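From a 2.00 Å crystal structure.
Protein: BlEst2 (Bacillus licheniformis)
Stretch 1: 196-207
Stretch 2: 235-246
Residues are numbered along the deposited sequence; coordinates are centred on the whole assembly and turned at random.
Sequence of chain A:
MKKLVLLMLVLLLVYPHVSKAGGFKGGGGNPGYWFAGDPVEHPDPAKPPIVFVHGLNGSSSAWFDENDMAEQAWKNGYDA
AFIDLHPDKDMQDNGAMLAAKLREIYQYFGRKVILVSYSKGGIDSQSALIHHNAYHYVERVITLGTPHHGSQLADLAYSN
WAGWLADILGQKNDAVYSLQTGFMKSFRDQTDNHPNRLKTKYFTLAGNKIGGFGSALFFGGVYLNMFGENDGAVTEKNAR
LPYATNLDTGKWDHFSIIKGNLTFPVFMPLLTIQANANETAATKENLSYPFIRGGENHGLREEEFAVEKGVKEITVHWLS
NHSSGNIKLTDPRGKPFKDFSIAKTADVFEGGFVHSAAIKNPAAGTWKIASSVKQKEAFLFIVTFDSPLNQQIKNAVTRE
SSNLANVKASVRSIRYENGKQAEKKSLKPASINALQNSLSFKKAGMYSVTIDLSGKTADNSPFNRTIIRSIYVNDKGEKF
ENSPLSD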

# COMPACT_ATOMS: atom_id res chain seq x y z
N ASN A 196 0.92 -14.05 -22.77
CA ASN A 196 -0.38 -13.36 -22.80
C ASN A 196 -0.31 -11.86 -22.51
O ASN A 196 -1.25 -11.15 -22.85
CB ASN A 196 -1.39 -14.04 -21.87
CG ASN A 196 -1.97 -15.31 -22.46
OD1 ASN A 196 -1.81 -15.62 -23.64
ND2 ASN A 196 -2.65 -16.08 -21.63
N ARG A 197 0.77 -11.39 -21.87
CA ARG A 197 0.95 -9.98 -21.50
C ARG A 197 0.89 -9.06 -22.71
O ARG A 197 0.25 -8.01 -22.65
CB ARG A 197 2.25 -9.78 -20.71
CG ARG A 197 2.44 -8.36 -20.15
CD ARG A 197 3.18 -7.46 -21.15
NE ARG A 197 4.59 -7.81 -21.22
CZ ARG A 197 5.48 -7.24 -22.03
NH1 ARG A 197 6.75 -7.61 -21.98
NH2 ARG A 197 5.11 -6.32 -22.91
N LEU A 198 1.56 -9.46 -23.81
CA LEU A 198 1.65 -8.71 -25.07
C LEU A 198 0.32 -8.55 -25.80
O LEU A 198 0.23 -7.70 -26.68
CB LEU A 198 2.64 -9.43 -26.01
CG LEU A 198 4.11 -9.43 -25.59
CD1 LEU A 198 4.86 -10.59 -26.24
CD2 LEU A 198 4.78 -8.08 -25.89
N LYS A 199 -0.67 -9.36 -25.47
CA LYS A 199 -1.96 -9.38 -26.19
C LYS A 199 -2.92 -8.27 -25.75
O LYS A 199 -4.01 -8.21 -26.31
CB LYS A 199 -2.60 -10.75 -26.03
CG LYS A 199 -1.80 -11.87 -26.68
CD LYS A 199 -2.51 -13.17 -26.66
CE LYS A 199 -1.57 -14.35 -26.82
NZ LYS A 199 -2.29 -15.62 -26.63
N THR A 200 -2.54 -7.47 -24.76
CA THR A 200 -3.43 -6.39 -24.27
C THR A 200 -2.64 -5.13 -23.95
O THR A 200 -1.54 -5.21 -23.44
CB THR A 200 -4.28 -6.79 -23.06
OG1 THR A 200 -4.65 -8.17 -23.05
CG2 THR A 200 -5.48 -5.90 -22.88
N LYS A 201 -3.22 -3.99 -24.29
CA LYS A 201 -2.60 -2.70 -24.00
C LYS A 201 -3.02 -2.28 -22.59
O LYS A 201 -4.15 -2.38 -22.25
CB LYS A 201 -3.03 -1.63 -25.00
CG LYS A 201 -2.32 -0.31 -24.81
CD LYS A 201 -0.83 -0.38 -25.12
CE LYS A 201 -0.03 0.82 -24.65
NZ LYS A 201 -0.80 1.70 -23.76
N TYR A 202 -2.06 -1.77 -21.85
CA TYR A 202 -2.20 -1.27 -20.47
C TYR A 202 -1.92 0.20 -20.36
O TYR A 202 -1.01 0.72 -21.01
CB TYR A 202 -1.26 -2.02 -19.51
CG TYR A 202 -1.66 -3.46 -19.32
CD1 TYR A 202 -2.57 -3.83 -18.34
CD2 TYR A 202 -1.16 -4.46 -20.15
CE1 TYR A 202 -3.00 -5.14 -18.21
CE2 TYR A 202 -1.56 -5.78 -20.02
CZ TYR A 202 -2.47 -6.12 -19.04
OH TYR A 202 -2.86 -7.43 -18.90
N PHE A 203 -2.71 0.86 -19.51
CA PHE A 203 -2.59 2.27 -19.15
C PHE A 203 -2.66 2.35 -17.65
O PHE A 203 -3.48 1.68 -17.02
CB PHE A 203 -3.74 3.10 -19.72
CG PHE A 203 -3.75 3.23 -21.21
CD1 PHE A 203 -4.30 2.23 -22.01
CD2 PHE A 203 -3.23 4.36 -21.83
CE1 PHE A 203 -4.32 2.36 -23.40
CE2 PHE A 203 -3.27 4.49 -23.22
CZ PHE A 203 -3.81 3.49 -23.99
N THR A 204 -1.83 3.19 -17.06
CA THR A 204 -1.88 3.37 -15.61
C THR A 204 -2.06 4.81 -15.28
O THR A 204 -1.49 5.68 -15.93
CB THR A 204 -0.65 2.79 -14.87
OG1 THR A 204 0.47 3.62 -15.13
CG2 THR A 204 -0.35 1.32 -15.22
N LEU A 205 -2.88 5.06 -14.28
CA LEU A 205 -3.09 6.38 -13.70
C LEU A 205 -2.64 6.25 -12.25
O LEU A 205 -2.80 5.18 -11.64
CB LEU A 205 -4.56 6.84 -13.73
CG LEU A 205 -4.96 7.69 -14.95
CD1 LEU A 205 -4.95 6.85 -16.22
CD2 LEU A 205 -6.38 8.28 -14.74
N ALA A 206 -2.05 7.31 -11.73
CA ALA A 206 -1.62 7.34 -10.33
C ALA A 206 -1.82 8.74 -9.80
O ALA A 206 -1.75 9.71 -10.57
CB ALA A 206 -0.16 6.93 -10.20
N GLY A 207 -2.09 8.84 -8.51
CA GLY A 207 -2.25 10.13 -7.85
C GLY A 207 -1.03 10.51 -7.02
O GLY A 207 -0.25 9.63 -6.63
N THR A 235 2.27 4.19 -3.85
CA THR A 235 3.30 5.11 -4.38
C THR A 235 3.19 5.17 -5.90
O THR A 235 2.82 4.19 -6.53
CB THR A 235 4.70 4.73 -3.94
OG1 THR A 235 5.05 3.51 -4.57
CG2 THR A 235 4.84 4.63 -2.39
N GLU A 236 3.54 6.33 -6.48
CA GLU A 236 3.46 6.50 -7.94
C GLU A 236 4.31 5.40 -8.63
O GLU A 236 3.85 4.79 -9.59
CB GLU A 236 3.93 7.92 -8.31
CG GLU A 236 4.06 8.15 -9.81
CD GLU A 236 5.38 7.76 -10.46
OE1 GLU A 236 5.39 7.54 -11.68
OE2 GLU A 236 6.40 7.66 -9.74
N LYS A 237 5.54 5.15 -8.13
CA LYS A 237 6.40 4.11 -8.72
C LYS A 237 5.76 2.71 -8.66
O LYS A 237 5.89 1.94 -9.62
CB LYS A 237 7.81 4.12 -8.11
CG LYS A 237 8.67 5.29 -8.61
CD LYS A 237 9.15 5.11 -10.07
CE LYS A 237 9.31 6.42 -10.79
NZ LYS A 237 9.47 6.23 -12.26
N ASN A 238 5.03 2.40 -7.57
CA ASN A 238 4.41 1.09 -7.46
C ASN A 238 3.08 0.99 -8.19
O ASN A 238 2.56 -0.10 -8.29
CB ASN A 238 4.27 0.68 -5.98
CG ASN A 238 5.60 0.33 -5.33
OD1 ASN A 238 6.67 0.65 -5.83
ND2 ASN A 238 5.56 -0.41 -4.25
N ALA A 239 2.57 2.11 -8.74
CA ALA A 239 1.31 2.14 -9.50
C ALA A 239 1.54 1.93 -11.00
O ALA A 239 0.58 1.94 -11.79
CB ALA A 239 0.58 3.45 -9.25
N ARG A 240 2.80 1.70 -11.40
CA ARG A 240 3.18 1.59 -12.82
C ARG A 240 3.47 0.18 -13.29
O ARG A 240 3.74 -0.70 -12.45
CB ARG A 240 4.43 2.47 -13.11
CG ARG A 240 4.33 3.91 -12.65
CD ARG A 240 3.00 4.54 -13.06
NE ARG A 240 3.00 5.97 -12.83
CZ ARG A 240 2.10 6.81 -13.32
NH1 ARG A 240 1.11 6.37 -14.09
NH2 ARG A 240 2.18 8.10 -13.05
N LEU A 241 3.43 -0.02 -14.62
CA LEU A 241 3.81 -1.25 -15.30
C LEU A 241 4.88 -0.89 -16.35
O LEU A 241 4.76 0.16 -17.01
CB LEU A 241 2.62 -1.97 -15.96
CG LEU A 241 1.58 -2.59 -15.03
CD1 LEU A 241 0.33 -2.98 -15.81
CD2 LEU A 241 2.15 -3.82 -14.33
N PRO A 242 5.94 -1.72 -16.51
CA PRO A 242 7.04 -1.34 -17.42
C PRO A 242 6.69 -1.16 -18.90
O PRO A 242 7.32 -0.34 -19.57
CB PRO A 242 8.08 -2.46 -17.23
CG PRO A 242 7.35 -3.58 -16.60
CD PRO A 242 6.23 -2.98 -15.80
N TYR A 243 5.69 -1.88 -19.40
CA TYR A 243 5.28 -1.86 -20.81
C TYR A 243 4.00 -1.03 -20.99
O TYR A 243 3.44 -1.02 -22.08
CB TYR A 243 4.99 -3.30 -21.27
CG TYR A 243 4.33 -4.11 -20.17
CD1 TYR A 243 2.96 -4.01 -19.92
CD2 TYR A 243 5.09 -4.93 -19.33
CE1 TYR A 243 2.37 -4.70 -18.86
CE2 TYR A 243 4.50 -5.63 -18.28
CZ TYR A 243 3.14 -5.50 -18.05
OH TYR A 243 2.55 -6.19 -17.04
N ALA A 244 3.49 -0.42 -19.91
CA ALA A 244 2.24 0.33 -20.02
C ALA A 244 2.47 1.77 -20.45
O ALA A 244 3.59 2.29 -20.37
CB ALA A 244 1.52 0.31 -18.68
N THR A 245 1.38 2.43 -20.87
CA THR A 245 1.39 3.87 -21.06
C THR A 245 1.14 4.35 -19.64
O THR A 245 0.07 4.14 -19.07
CB THR A 245 0.30 4.34 -22.01
OG1 THR A 245 0.59 3.86 -23.31
CG2 THR A 245 0.19 5.87 -22.04
N ASN A 246 2.19 4.87 -19.02
CA ASN A 246 2.11 5.30 -17.63
C ASN A 246 1.84 6.79 -17.63
O ASN A 246 2.75 7.60 -17.86
CB ASN A 246 3.41 4.93 -16.91
CG ASN A 246 3.58 3.44 -16.81
OD1 ASN A 246 2.75 2.74 -16.22
ND2 ASN A 246 4.67 2.93 -17.34
O HOH W 1 0.95 -2.34 -22.70
O HOH W 2 -2.27 2.41 -11.61

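The two stretches meet as a short parallel β pairing, bonded through the backbone at its centre and extended by an arginine–tyrosine stack at one end and a polar cluster around T204 at the other. F203 pairs with T245 and T204 with N246. T245 supplies both backbone hydrogen bonds: its N donates to Y202 O (2.9 Å), and its O accepts from T204 N (2.9 Å), while F203 CA also approaches T245 O at 3.3 Å in a CA-H...O contact. Two residues before T204 and T245, a water continues the link, accepting from Y202 N (3.2 Å) and donating to Y243 O (2.9 Å).

Side chains alternate across the sheet. F203 and T245 share a face, where F203 CD2 lies 3.5 Å from T245 CB. K201 NZ reaches the same threonine, donating to T245 OG1 at 2.6 Å. T204 and N246 occupy the other face, and T204 OG1 serves there as both donor and acceptor: it gives its proton to N246 OD1 (2.7 Å) and receives one from R240 NH1 (3.0 Å). A salt bridge from R240 NE to E236 OE1 (3.1 Å) anchors this arginine within its own stretch, and N246 is likewise held by L241, whose O accepts from N246 ND2 at 2.8 Å.

A type I turn from L241 to A244 precedes the strand and carries Y243 toward R197. The guanidinium of R197 lies flat on the Y243 ring, with planes at 6°, and R197 CD sits 3.4 Å from the ring centroid, almost on the normal, so cation and methylene both use the π face. The edge of Y243 points in turn toward the face of Y202, with Y202 CD2 and Y243 CE1 3.8 Å apart. Beyond T204, A206 CB packs against A239 CB at 3.7 Å and over one face of the R240 guanidinium.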